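Local coordinates for protein cruciferin (Brassica napus, PDB 3KGL) that probably serves as a seed storage protein, an 11S globulin that acts as a nutrient reservoir and is built from two cupin domains per subunit, at residues 328-333 with 393-398; 334-339 with 386-391; 191-196 with 203-208; 199-204 with 214-219; 65-70 with 153-158. All blocks are in the same frame, centred on the assembly; numbering follows the deposited sequence.

Contact 1. Residues 328-333 with 393-398; sequences GSIRQN and EQFRWI
Gly-328 with Trp-397 and Ile-330 with Phe-395 are the hydrogen-bonded pairs of an antiparallel ladder; Ser-329 with Arg-396 and Arg-331 with Gln-394 are its non-hydrogen-bonded pairs. Gly-328 N reaches Trp-397 O at 3.1 Å. Ile-330 N gives to Phe-395 O at 2.7 Å, and Phe-395 N returns a bond to Ile-330 O. Beyond the strand end Gln-332 N holds Glu-393 O at 2.6 Å, with the donor standing 39° out of the carbonyl plane.

The packing is carried by the face with Trp-397. Trp-397 CG lies between the backbone N and carbonyl carbon (chi1 78°), starting the indole toward Gly-328. Gly-328 CA makes a CH-pi contact 3.7 Å from the centroid of the six-membered ring, and Phe-395 CE2 lies over the opposite face toward the rim. Ile-330 CG2 meets the ring edge in plane, 4.0 Å from Trp-397 CZ3. Ile-330 and Phe-395 run side by side in the same direction, CG1 to CB 3.7 Å. An alanine in place of Trp-397 would probably open a gap between Gly-328, Phe-395 and Ile-330 and leave Glu-399 without the indole N-H that now bonds to it.

On the other face the charge is met mainly outside the ladder: Arg-396 NE forms a salt bridge with Asp-352; the bond from Arg-396 NH2 to Ser-329 OG is doubtful, that hydroxyl sitting too close to a neighbour. Ile-330 and Phe-395 also pack on Ala-390 of the facing sheet, as expected for two neighbouring strands in the beta-barrel of a cupin domain.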
# COMPACT_ATOMS: atom_id res chain seq x y z
N GLY A 328 12.64 12.94 22.97
CA GLY A 328 12.26 13.72 24.13
C GLY A 328 13.13 13.51 25.37
O GLY A 328 13.53 12.38 25.69
N SER A 329 13.41 14.62 26.05
CA SER A 329 14.09 14.62 27.34
C SER A 329 13.25 15.36 28.37
O SER A 329 13.04 16.57 28.23
CB SER A 329 15.43 15.35 27.25
OG SER A 329 16.52 14.46 27.37
N ILE A 330 12.80 14.67 29.40
CA ILE A 330 12.09 15.33 30.50
C ILE A 330 12.72 15.06 31.87
O ILE A 330 13.44 14.09 32.05
CB ILE A 330 10.58 15.02 30.48
CG1 ILE A 330 10.30 13.57 30.84
CG2 ILE A 330 10.01 15.31 29.11
CD1 ILE A 330 8.94 13.11 30.37
N ARG A 331 12.45 15.93 32.83
CA ARG A 331 13.06 15.80 34.14
C ARG A 331 12.07 15.21 35.12
O ARG A 331 10.87 15.37 34.97
CB ARG A 331 13.55 17.16 34.64
CG ARG A 331 14.14 18.04 33.55
CD ARG A 331 15.22 18.93 34.12
NE ARG A 331 16.19 18.13 34.85
CZ ARG A 331 17.26 18.63 35.43
NH1 ARG A 331 17.50 19.93 35.36
NH2 ARG A 331 18.10 17.83 36.08
N GLN A 332 12.59 14.50 36.12
CA GLN A 332 11.77 13.80 37.10
C GLN A 332 10.43 14.49 37.36
O GLN A 332 10.37 15.70 37.58
CB GLN A 332 12.55 13.63 38.41
CG GLN A 332 11.80 12.87 39.51
CD GLN A 332 12.74 12.27 40.54
OE1 GLN A 332 13.75 12.88 40.90
NE2 GLN A 332 12.42 11.07 41.01
N ASN A 333 9.37 13.69 37.31
CA ASN A 333 8.02 14.17 37.63
C ASN A 333 7.35 15.02 36.56
O ASN A 333 6.21 15.44 36.72
CB ASN A 333 7.99 14.88 38.98
CG ASN A 333 7.94 13.91 40.15
OD1 ASN A 333 7.25 12.89 40.09
ND2 ASN A 333 8.66 14.23 41.21
N GLU A 393 15.83 10.70 37.42
CA GLU A 393 16.20 12.11 37.43
C GLU A 393 15.81 12.80 36.13
O GLU A 393 15.10 13.81 36.14
CB GLU A 393 17.67 12.30 37.74
CG GLU A 393 17.93 12.62 39.19
CD GLU A 393 18.96 13.71 39.35
OE1 GLU A 393 18.95 14.40 40.39
OE2 GLU A 393 19.77 13.90 38.40
N GLN A 394 16.25 12.26 35.00
CA GLN A 394 15.63 12.66 33.75
C GLN A 394 15.32 11.48 32.83
O GLN A 394 16.07 10.50 32.77
CB GLN A 394 16.42 13.75 33.04
CG GLN A 394 17.51 13.27 32.10
CD GLN A 394 18.14 14.44 31.35
OE1 GLN A 394 17.50 15.48 31.13
NE2 GLN A 394 19.41 14.27 30.96
N PHE A 395 14.19 11.59 32.15
CA PHE A 395 13.70 10.57 31.23
C PHE A 395 14.01 10.97 29.80
O PHE A 395 13.72 12.09 29.39
CB PHE A 395 12.19 10.42 31.39
CG PHE A 395 11.60 9.31 30.59
CD1 PHE A 395 12.08 8.02 30.72
CD2 PHE A 395 10.56 9.55 29.71
CE1 PHE A 395 11.53 6.97 29.98
CE2 PHE A 395 10.01 8.51 28.98
CZ PHE A 395 10.50 7.22 29.11
N ARG A 396 14.61 10.08 29.02
CA ARG A 396 14.86 10.38 27.61
C ARG A 396 14.57 9.18 26.74
O ARG A 396 14.89 8.05 27.10
CB ARG A 396 16.28 10.86 27.40
CG ARG A 396 16.81 11.58 28.59
CD ARG A 396 17.86 12.57 28.23
NE ARG A 396 18.92 12.00 27.42
CZ ARG A 396 19.62 12.72 26.56
NH1 ARG A 396 20.60 12.15 25.85
NH2 ARG A 396 19.33 14.01 26.41
N TRP A 397 13.96 9.44 25.60
CA TRP A 397 13.44 8.36 24.79
C TRP A 397 13.37 8.78 23.34
O TRP A 397 13.50 9.95 23.01
CB TRP A 397 12.05 7.95 25.31
CG TRP A 397 10.89 8.87 24.93
CD1 TRP A 397 9.94 8.62 24.00
CD2 TRP A 397 10.57 10.15 25.49
NE1 TRP A 397 9.05 9.65 23.93
CE2 TRP A 397 9.41 10.61 24.84
CE3 TRP A 397 11.14 10.96 26.48
CZ2 TRP A 397 8.82 11.83 25.14
CZ3 TRP A 397 10.55 12.16 26.78
CH2 TRP A 397 9.40 12.59 26.11
N ILE A 398 13.15 7.80 22.47
CA ILE A 398 12.99 8.05 21.05
C ILE A 398 11.77 7.26 20.56
O ILE A 398 11.69 6.06 20.79
CB ILE A 398 14.31 7.70 20.29
CG1 ILE A 398 14.66 8.77 19.24
CG2 ILE A 398 14.28 6.30 19.70
CD1 ILE A 398 13.53 9.15 18.29

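Contact 2. Residues 334-339 with 386-391; sequences AMVLPQ and VVKRAT
Ala-390 N gives a nearly straight bond to Ala-334 O at 2.8 Å, and Val-336 N donates to Lys-388 O at 3.0 Å, nearly along the C=O axis. Gln-339 and Val-386 form the next hydrogen-bonded pair, exchanging two bonds, of which Val-386 N to Gln-339 O is the shorter at 2.7 Å. Between Val-336 and Gln-339 the register slips by one residue: a beta bulge in an antiparallel ladder of the C-terminal cupin barrel, with Pro-338 inside it. Pro-338 has no N-H to give, but its CA makes a CA-H...O contact of 3.2 Å with Val-386 O.

The Arg-389 guanidinium turns away from the ladder: NE bonds to Asn-333 OD1, and NH1 forms a salt bridge with a sulfate ion, probably from the crystallisation liquor. Lys-388 stays close to the ladder: its chain is bent at the last torsion (chi4 77°), which sets NZ 3.7 Å from Val-336 CG1 and 3.6 Å from Gln-339 OE1. A weak, long ion pair links the same NZ to Glu-399.

Val-336 packs on Ile-330 of strand 324-331. Met-335, Pro-338 and Val-387 line the face that meets another copy of the protein, whose Ala-231 touches Met-335 and Pro-338 and whose Val-227 touches Val-387. Within that patch Pro-338 and Val-387 lie side by side, while Met-335 slants across. Val-387 CG2, anti to the backbone N, is the methyl they share, 3.8 Å from Pro-338 CD and 4.0 Å from Met-335 CG.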
# COMPACT_ATOMS: atom_id res chain seq x y z
N ALA A 334 8.06 15.29 35.46
CA ALA A 334 7.42 15.90 34.31
C ALA A 334 6.49 14.89 33.63
O ALA A 334 6.77 13.69 33.58
CB ALA A 334 8.45 16.41 33.34
N MET A 335 5.38 15.39 33.10
CA MET A 335 4.40 14.51 32.47
C MET A 335 4.10 14.94 31.03
O MET A 335 3.99 16.13 30.73
CB MET A 335 3.11 14.47 33.28
CG MET A 335 1.94 13.82 32.57
SD MET A 335 0.42 13.87 33.53
CE MET A 335 -0.03 15.59 33.38
N VAL A 336 4.00 13.94 30.16
CA VAL A 336 3.57 14.16 28.79
C VAL A 336 2.10 13.83 28.72
O VAL A 336 1.72 12.66 28.69
CB VAL A 336 4.31 13.28 27.79
CG1 VAL A 336 4.17 13.88 26.39
CG2 VAL A 336 5.77 13.15 28.17
N LEU A 337 1.29 14.87 28.72
CA LEU A 337 -0.15 14.75 28.62
C LEU A 337 -0.62 13.63 27.69
O LEU A 337 -0.05 13.43 26.62
CB LEU A 337 -0.73 16.07 28.13
CG LEU A 337 -0.31 17.20 29.06
CD1 LEU A 337 -0.86 18.52 28.57
CD2 LEU A 337 -0.84 16.87 30.45
N PRO A 338 -1.68 12.93 28.10
CA PRO A 338 -2.30 11.84 27.35
C PRO A 338 -2.54 12.20 25.89
O PRO A 338 -3.39 13.03 25.58
CB PRO A 338 -3.64 11.66 28.06
CG PRO A 338 -3.39 12.13 29.44
CD PRO A 338 -2.44 13.27 29.31
N GLN A 339 -1.79 11.56 25.00
CA GLN A 339 -1.89 11.78 23.56
C GLN A 339 -2.10 10.45 22.82
O GLN A 339 -1.83 9.38 23.36
CB GLN A 339 -0.62 12.46 23.04
CG GLN A 339 0.66 11.63 23.18
CD GLN A 339 1.94 12.46 23.12
OE1 GLN A 339 2.98 12.01 22.63
NE2 GLN A 339 1.86 13.69 23.64
N VAL A 386 -1.70 7.42 25.28
CA VAL A 386 -0.54 7.18 26.13
C VAL A 386 -0.30 8.34 27.07
O VAL A 386 -0.31 9.49 26.64
CB VAL A 386 0.74 7.05 25.28
CG1 VAL A 386 1.94 6.59 26.12
CG2 VAL A 386 0.52 6.11 24.13
N VAL A 387 -0.08 8.04 28.35
CA VAL A 387 0.51 9.02 29.26
C VAL A 387 1.82 8.49 29.86
O VAL A 387 1.98 7.29 30.08
CB VAL A 387 -0.44 9.44 30.38
CG1 VAL A 387 -0.43 8.41 31.50
CG2 VAL A 387 -0.04 10.81 30.89
N LYS A 388 2.76 9.39 30.09
CA LYS A 388 4.04 9.00 30.65
C LYS A 388 4.52 10.06 31.63
O LYS A 388 4.49 11.23 31.32
CB LYS A 388 5.07 8.74 29.53
CG LYS A 388 4.70 9.33 28.16
CD LYS A 388 5.67 8.89 27.05
CE LYS A 388 5.06 9.06 25.65
NZ LYS A 388 5.05 10.47 25.14
N ARG A 389 4.91 9.64 32.83
CA ARG A 389 5.47 10.55 33.83
C ARG A 389 6.92 10.15 34.09
O ARG A 389 7.21 8.97 34.28
CB ARG A 389 4.68 10.48 35.13
CG ARG A 389 5.07 11.57 36.13
CD ARG A 389 4.48 11.33 37.54
NE ARG A 389 5.47 10.81 38.48
CZ ARG A 389 5.37 9.64 39.11
NH1 ARG A 389 4.32 8.87 38.90
NH2 ARG A 389 6.32 9.25 39.95
N ALA A 390 7.84 11.11 34.08
CA ALA A 390 9.24 10.78 34.28
C ALA A 390 9.46 10.42 35.75
O ALA A 390 8.81 10.98 36.63
CB ALA A 390 10.14 11.93 33.85
N THR A 391 10.37 9.49 35.99
CA THR A 391 10.51 8.87 37.30
C THR A 391 11.93 8.90 37.83
O THR A 391 12.15 9.08 39.02
CB THR A 391 10.05 7.41 37.26
OG1 THR A 391 8.78 7.30 37.90
CG2 THR A 391 11.07 6.50 37.96

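Contact 3. Residues 191-196 with 203-208; sequences NPRPFY and QGQVWI
Trp-207, its CG set between the backbone N and the carbonyl carbon (chi1 58°), presents its indole to Pro-192 and Pro-194 in two different ways. Its NE1-H points at Pro-192 O, 3.0 Å from NE1, and that oxygen lies only 9° out of the ring plane, at the edge. The side chains of Pro-192 and Trp-207 run antiparallel, bringing Pro-192 CG to 3.6 Å from Trp-207 CD1. Pro-194 instead meets the indole tip to tip, its CD 3.5 Å from Trp-207 CZ2. One face of the ring is taken up by Gln-205 CA, offset toward the rim.

The backbone behind the indole is a type I beta turn from Gln-205 to Ile-208, closed by Ile-208 N to Gln-205 O, with an inverse gamma turn centred on Gln-205. The turn belongs to the loop that follows strand 194-196, and its tryptophan also packs on Leu-21 and Val-30 of two other strands of the N-terminal cupin domain.

Ile-208 crosses both Asn-191 and Arg-193 at about a right angle. Its CG2 touches Asn-191 OD1 at 3.4 Å, while CD1 lies over one face of the guanidinium, 3.4 Å from Arg-193 NH1. That guanidinium is held by two acids: Asp-189 bridges to NH2, and Asp-362 of a neighbouring subunit bridges to NH1. The Asn-191 amide gives from ND2 to Asn-5 of the same neighbour and accepts at OD1 from His-33.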
# COMPACT_ATOMS: atom_id res chain seq x y z
N ASN A 191 9.12 -10.25 7.60
CA ASN A 191 10.37 -10.24 8.37
C ASN A 191 11.33 -9.13 7.92
O ASN A 191 11.26 -8.65 6.78
CB ASN A 191 11.12 -11.58 8.28
CG ASN A 191 10.21 -12.76 8.33
OD1 ASN A 191 10.05 -13.41 9.37
ND2 ASN A 191 9.61 -13.07 7.19
N PRO A 192 12.24 -8.72 8.82
CA PRO A 192 13.31 -7.81 8.45
C PRO A 192 14.36 -8.65 7.76
O PRO A 192 14.63 -9.75 8.19
CB PRO A 192 13.83 -7.33 9.80
CG PRO A 192 13.54 -8.43 10.70
CD PRO A 192 12.21 -8.92 10.28
N ARG A 193 14.94 -8.15 6.67
CA ARG A 193 15.92 -8.96 5.97
C ARG A 193 17.17 -8.18 5.67
O ARG A 193 17.20 -7.35 4.77
CB ARG A 193 15.33 -9.56 4.71
CG ARG A 193 14.25 -10.57 4.99
CD ARG A 193 14.08 -11.49 3.83
NE ARG A 193 12.88 -12.30 3.94
CZ ARG A 193 12.88 -13.60 4.20
NH1 ARG A 193 14.02 -14.24 4.40
NH2 ARG A 193 11.74 -14.26 4.28
N PRO A 194 18.22 -8.46 6.44
CA PRO A 194 19.54 -7.89 6.18
C PRO A 194 20.10 -8.61 4.97
O PRO A 194 19.94 -9.82 4.83
CB PRO A 194 20.34 -8.29 7.43
CG PRO A 194 19.38 -8.94 8.36
CD PRO A 194 18.24 -9.42 7.54
N PHE A 195 20.74 -7.85 4.09
CA PHE A 195 21.54 -8.47 3.05
C PHE A 195 22.97 -8.11 3.33
O PHE A 195 23.35 -6.94 3.24
CB PHE A 195 21.10 -8.01 1.67
CG PHE A 195 19.83 -8.65 1.20
CD1 PHE A 195 19.86 -9.70 0.30
CD2 PHE A 195 18.60 -8.21 1.65
CE1 PHE A 195 18.70 -10.28 -0.15
CE2 PHE A 195 17.44 -8.79 1.20
CZ PHE A 195 17.49 -9.82 0.30
N TYR A 196 23.75 -9.12 3.67
CA TYR A 196 25.11 -8.92 4.13
C TYR A 196 26.10 -8.98 2.97
O TYR A 196 26.19 -9.97 2.26
CB TYR A 196 25.44 -9.95 5.20
CG TYR A 196 24.73 -9.67 6.51
CD1 TYR A 196 25.01 -8.52 7.22
CD2 TYR A 196 23.77 -10.54 7.02
CE1 TYR A 196 24.38 -8.24 8.41
CE2 TYR A 196 23.12 -10.25 8.21
CZ TYR A 196 23.44 -9.10 8.90
OH TYR A 196 22.83 -8.78 10.10
N GLN A 203 25.24 -17.98 12.89
CA GLN A 203 24.03 -18.24 13.65
C GLN A 203 22.80 -18.33 12.78
O GLN A 203 21.80 -18.96 13.16
CB GLN A 203 23.80 -17.13 14.67
CG GLN A 203 24.81 -17.09 15.79
CD GLN A 203 24.34 -16.18 16.89
OE1 GLN A 203 25.02 -15.22 17.26
NE2 GLN A 203 23.15 -16.46 17.41
N GLY A 204 22.86 -17.66 11.63
CA GLY A 204 21.77 -17.68 10.67
C GLY A 204 20.62 -16.75 11.01
O GLY A 204 20.75 -15.89 11.90
N GLN A 205 19.51 -16.91 10.30
CA GLN A 205 18.39 -15.97 10.39
C GLN A 205 17.42 -16.39 11.49
O GLN A 205 16.26 -16.74 11.24
CB GLN A 205 17.70 -15.83 9.04
CG GLN A 205 18.67 -15.92 7.89
CD GLN A 205 18.02 -15.72 6.54
OE1 GLN A 205 17.69 -14.60 6.17
NE2 GLN A 205 17.87 -16.81 5.80
N VAL A 206 17.92 -16.32 12.72
CA VAL A 206 17.26 -16.88 13.88
C VAL A 206 16.00 -16.11 14.23
O VAL A 206 15.19 -16.59 15.03
CB VAL A 206 18.21 -16.86 15.08
CG1 VAL A 206 19.49 -17.59 14.75
CG2 VAL A 206 18.53 -15.42 15.46
N TRP A 207 15.86 -14.93 13.64
CA TRP A 207 14.72 -14.04 13.89
C TRP A 207 13.54 -14.33 12.96
O TRP A 207 12.44 -13.82 13.18
CB TRP A 207 15.13 -12.57 13.77
CG TRP A 207 15.71 -12.21 12.43
CD1 TRP A 207 15.05 -11.64 11.39
CD2 TRP A 207 17.07 -12.40 11.99
NE1 TRP A 207 15.91 -11.46 10.33
CE2 TRP A 207 17.15 -11.92 10.67
CE3 TRP A 207 18.22 -12.95 12.58
CZ2 TRP A 207 18.33 -11.96 9.93
CZ3 TRP A 207 19.39 -12.98 11.84
CH2 TRP A 207 19.43 -12.49 10.52
N ILE A 208 13.78 -15.16 11.94
CA ILE A 208 12.74 -15.70 11.07
C ILE A 208 12.40 -17.13 11.51
O ILE A 208 13.24 -17.80 12.11
CB ILE A 208 13.22 -15.70 9.61
CG1 ILE A 208 13.81 -14.34 9.23
CG2 ILE A 208 12.10 -16.05 8.66
CD1 ILE A 208 14.14 -14.21 7.78

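Contact 4. Residues 199-204 with 214-219; sequences GNNPQG and QPQKNI
Asn-201 and Gln-216 both carry CG anti to the backbone N, at chi1 175° and -167°, and their amides meet beside the backbone bridge that joins the two residues. Asn-201 ND2 gives a weak bond of 3.5 Å to Gln-216 OE1, the amide planes 62° apart. The backbone bonds are firmer: Asn-201 N to Gln-216 O is 2.6 Å, and Gln-216 N returns to Asn-201 O at 2.7 Å. Asn-201 O also accepts from Gly-204 N, which comes from the opposite face of the carbonyl plane.

That second bond closes a type I beta turn from Asn-201 to Gly-204, and Asn-201 OD1 adds an Asx turn by accepting from Gln-203 N at 3.1 Å. The turns bend one limb of the long loop after strand 194-196 of the N-terminal cupin domain; the single antiparallel bridge joins it to the other limb. An alanine at Asn-201 would probably leave Gln-203 N without this acceptor, Gln-216 OE1 without its weak ND2 partner and the bend less firmly fixed.

Farther along, one water spans the two limbs, giving to Asn-200 OD1 and accepting from Asn-218 N, each at 2.9 Å. Gly-204 CA makes a CA-H...O contact with Gln-214 O, 3.2 Å away. Asn-200 ND2 is bonded to Asp-247 O, and Gln-216 NE2 leaves the bridge to bond with Asp-362 O of a neighbouring subunit.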
# COMPACT_ATOMS: atom_id res chain seq x y z
N GLY A 199 30.25 -9.68 5.94
CA GLY A 199 30.17 -10.48 7.14
C GLY A 199 29.48 -11.82 6.95
O GLY A 199 28.50 -11.95 6.22
N ASN A 200 30.02 -12.82 7.63
CA ASN A 200 29.36 -14.10 7.75
C ASN A 200 28.52 -14.08 9.03
O ASN A 200 28.91 -13.48 10.03
CB ASN A 200 30.40 -15.22 7.78
CG ASN A 200 29.90 -16.50 7.15
OD1 ASN A 200 29.10 -16.46 6.22
ND2 ASN A 200 30.38 -17.64 7.63
N ASN A 201 27.35 -14.71 9.01
CA ASN A 201 26.62 -14.96 10.25
C ASN A 201 26.40 -16.44 10.44
O ASN A 201 25.48 -17.01 9.84
CB ASN A 201 25.28 -14.24 10.27
CG ASN A 201 24.46 -14.59 11.49
OD1 ASN A 201 25.02 -14.89 12.55
ND2 ASN A 201 23.14 -14.55 11.36
N PRO A 202 27.21 -17.08 11.29
CA PRO A 202 27.12 -18.53 11.43
C PRO A 202 25.86 -18.93 12.20
O PRO A 202 25.46 -20.09 12.15
CB PRO A 202 28.37 -18.88 12.24
CG PRO A 202 29.14 -17.59 12.41
CD PRO A 202 28.15 -16.50 12.26
N GLN A 203 25.24 -17.98 12.89
CA GLN A 203 24.03 -18.24 13.65
C GLN A 203 22.80 -18.33 12.78
O GLN A 203 21.80 -18.96 13.16
CB GLN A 203 23.80 -17.13 14.67
CG GLN A 203 24.81 -17.09 15.79
CD GLN A 203 24.34 -16.18 16.89
OE1 GLN A 203 25.02 -15.22 17.26
NE2 GLN A 203 23.15 -16.46 17.41
N GLY A 204 22.86 -17.66 11.63
CA GLY A 204 21.77 -17.68 10.67
C GLY A 204 20.62 -16.75 11.01
O GLY A 204 20.75 -15.89 11.90
N GLN A 214 20.55 -22.86 9.71
CA GLN A 214 21.49 -22.79 8.62
C GLN A 214 22.24 -21.49 8.75
O GLN A 214 21.67 -20.47 9.10
CB GLN A 214 20.79 -22.83 7.28
CG GLN A 214 20.45 -24.21 6.81
CD GLN A 214 19.72 -24.16 5.50
OE1 GLN A 214 20.07 -23.38 4.61
NE2 GLN A 214 18.69 -24.99 5.36
N PRO A 215 23.53 -21.53 8.48
CA PRO A 215 24.34 -20.31 8.55
C PRO A 215 23.94 -19.29 7.47
O PRO A 215 23.41 -19.63 6.40
CB PRO A 215 25.77 -20.82 8.32
CG PRO A 215 25.68 -22.30 8.35
CD PRO A 215 24.29 -22.70 8.04
N GLN A 216 24.20 -18.03 7.75
CA GLN A 216 23.88 -16.98 6.82
C GLN A 216 25.16 -16.39 6.33
O GLN A 216 25.89 -15.72 7.06
CB GLN A 216 23.03 -15.89 7.46
CG GLN A 216 22.42 -14.94 6.46
CD GLN A 216 21.77 -13.76 7.13
OE1 GLN A 216 22.13 -13.40 8.24
NE2 GLN A 216 20.81 -13.16 6.46
N LYS A 217 25.41 -16.61 5.05
CA LYS A 217 26.59 -16.12 4.38
C LYS A 217 26.30 -14.76 3.72
O LYS A 217 25.15 -14.38 3.57
CB LYS A 217 27.05 -17.15 3.37
CG LYS A 217 26.75 -18.59 3.80
CD LYS A 217 25.27 -18.91 3.64
CE LYS A 217 24.97 -20.38 3.78
NZ LYS A 217 25.52 -20.92 5.04
N ASN A 218 27.36 -14.04 3.36
CA ASN A 218 27.19 -12.82 2.58
C ASN A 218 26.70 -13.13 1.18
O ASN A 218 26.64 -14.29 0.76
CB ASN A 218 28.50 -12.02 2.50
CG ASN A 218 29.61 -12.77 1.78
OD1 ASN A 218 29.39 -13.35 0.71
ND2 ASN A 218 30.81 -12.76 2.36
N ILE A 219 26.36 -12.07 0.45
CA ILE A 219 25.81 -12.22 -0.89
C ILE A 219 26.80 -12.91 -1.82
O ILE A 219 26.42 -13.83 -2.55
CB ILE A 219 25.43 -10.87 -1.47
CG1 ILE A 219 24.19 -10.34 -0.78
CG2 ILE A 219 25.19 -10.98 -2.95
CD1 ILE A 219 23.91 -8.91 -1.14
O HOH W 1 29.77 -15.58 3.56

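Contact 5. Residues 65-70 with 153-158; sequences KLSFVA and DTIATH
The Phe-68 ring turns an edge to Thr-154, whose OG1 lies near the ring plane, 3.6 Å from Phe-68 CD1. The ring also packs on Ile-398 and Phe-400 of the C-terminal cupin domain. Leu-66 points to the same face, and its CD2 comes to 3.4 Å from Thr-154 CG2, a methyl anti to the backbone N. On the other face Lys-65 CB rests 3.5 Å from Thr-157 CG2, and Ser-67 CB stands opposite Ile-155 CB at 4.1 Å.

The backbones are paired in register. Lys-65 and Thr-157 exchange two bonds, as do Ser-67 and Ile-155, with Ser-67 N to Ile-155 O at 2.8 Å. Val-69 N adds a longer one to Asp-153 O, 3.2 Å. Polar ends on this buried sheet find partners outside the pair: Ser-67 OG meets Ser-177 OG, and Asp-153 is held by Arg-150 N and Asn-290 ND2.

Strand 65-71 thus sits between strands 153-157 and 173-180 in an antiparallel sheet of the N-terminal cupin barrel, with Leu-66 and Phe-68 facing the second cupin domain, the two-domain build of 11S globulins.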
# COMPACT_ATOMS: atom_id res chain seq x y z
N LYS A 65 14.50 2.16 6.78
CA LYS A 65 15.29 2.03 7.99
C LYS A 65 15.43 3.42 8.54
O LYS A 65 15.79 4.35 7.83
CB LYS A 65 16.67 1.46 7.64
CG LYS A 65 17.36 0.71 8.78
CD LYS A 65 18.68 0.07 8.34
CE LYS A 65 19.89 0.93 8.72
NZ LYS A 65 21.03 0.14 9.30
N LEU A 66 15.11 3.58 9.82
CA LEU A 66 15.33 4.85 10.48
C LEU A 66 16.16 4.54 11.72
O LEU A 66 15.72 3.82 12.61
CB LEU A 66 14.00 5.51 10.85
CG LEU A 66 13.86 7.01 10.62
CD1 LEU A 66 12.60 7.55 11.29
CD2 LEU A 66 15.08 7.76 11.13
N SER A 67 17.38 5.06 11.76
CA SER A 67 18.31 4.71 12.83
C SER A 67 18.47 5.88 13.79
O SER A 67 18.31 7.03 13.39
CB SER A 67 19.69 4.32 12.25
OG SER A 67 19.61 3.26 11.30
N PHE A 68 18.77 5.57 15.05
CA PHE A 68 19.10 6.58 16.06
C PHE A 68 20.36 6.13 16.80
O PHE A 68 20.53 4.95 17.08
CB PHE A 68 17.94 6.74 17.04
CG PHE A 68 18.14 7.82 18.06
CD1 PHE A 68 17.82 9.13 17.78
CD2 PHE A 68 18.62 7.51 19.33
CE1 PHE A 68 17.99 10.12 18.73
CE2 PHE A 68 18.80 8.49 20.28
CZ PHE A 68 18.49 9.80 19.98
N VAL A 69 21.25 7.08 17.09
CA VAL A 69 22.46 6.76 17.84
C VAL A 69 22.17 7.13 19.29
O VAL A 69 21.95 8.29 19.60
CB VAL A 69 23.68 7.55 17.33
CG1 VAL A 69 24.13 7.03 15.97
CG2 VAL A 69 23.34 9.00 17.22
N ALA A 70 22.15 6.12 20.15
CA ALA A 70 21.68 6.30 21.52
C ALA A 70 22.83 6.57 22.46
O ALA A 70 22.71 7.40 23.37
CB ALA A 70 20.91 5.09 21.97
N ASP A 153 22.03 11.73 16.63
CA ASP A 153 21.88 11.72 15.18
C ASP A 153 20.76 10.76 14.80
O ASP A 153 20.64 9.68 15.35
CB ASP A 153 23.18 11.29 14.48
CG ASP A 153 24.25 12.38 14.47
OD1 ASP A 153 23.90 13.58 14.53
OD2 ASP A 153 25.44 12.02 14.39
N THR A 154 19.93 11.18 13.86
CA THR A 154 18.87 10.34 13.35
C THR A 154 19.09 10.12 11.85
O THR A 154 19.04 11.06 11.07
CB THR A 154 17.51 10.96 13.63
OG1 THR A 154 17.48 11.43 14.98
CG2 THR A 154 16.39 9.94 13.42
N ILE A 155 19.34 8.87 11.47
CA ILE A 155 19.69 8.51 10.10
C ILE A 155 18.54 7.86 9.33
O ILE A 155 17.81 7.05 9.90
CB ILE A 155 20.88 7.52 10.07
CG1 ILE A 155 22.21 8.25 10.29
CG2 ILE A 155 20.89 6.72 8.78
CD1 ILE A 155 22.68 8.23 11.72
N ALA A 156 18.40 8.20 8.05
CA ALA A 156 17.39 7.56 7.19
C ALA A 156 18.00 6.76 6.04
O ALA A 156 19.01 7.15 5.44
CB ALA A 156 16.41 8.56 6.67
N THR A 157 17.36 5.63 5.73
CA THR A 157 17.86 4.71 4.73
C THR A 157 16.76 4.15 3.85
O THR A 157 15.81 3.54 4.34
CB THR A 157 18.66 3.58 5.38
OG1 THR A 157 20.05 3.88 5.29
CG2 THR A 157 18.39 2.25 4.70
N HIS A 158 16.89 4.37 2.55
CA HIS A 158 15.97 3.83 1.55
C HIS A 158 16.17 2.33 1.41
O HIS A 158 17.29 1.86 1.52
CB HIS A 158 16.27 4.50 0.20
CG HIS A 158 15.13 5.29 -0.36
ND1 HIS A 158 14.81 6.55 0.09
CD2 HIS A 158 14.24 5.00 -1.34
CE1 HIS A 158 13.77 7.00 -0.59
NE2 HIS A 158 13.40 6.09 -1.46

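In the fold
Contacts 1 and 2 belong to the C-terminal cupin domain, one in each sheet of its barrel, and share chain neighbours: strand 324-331 leads into 334-341 and 385-390 into 394-401. A probable backbone bond from Asn-333 N to Ala-390 O joins them. Contact 5 is the ladder nearest the chain's centre and meets contact 1 across the domain boundary. Contacts 3 and 4 overlap in one loop of the N-terminal domain, far from contacts 1 and 2. Contacts 2, 3 and 5 are buried; 1 and 4 only partly, with exposed residues at their margins. Instead of long ladders, contacts 3 and 4 use turns, side-chain amides and prolines, and both adjoin the third subunit; contact 2 adjoins the second, mainly through apolar side chains.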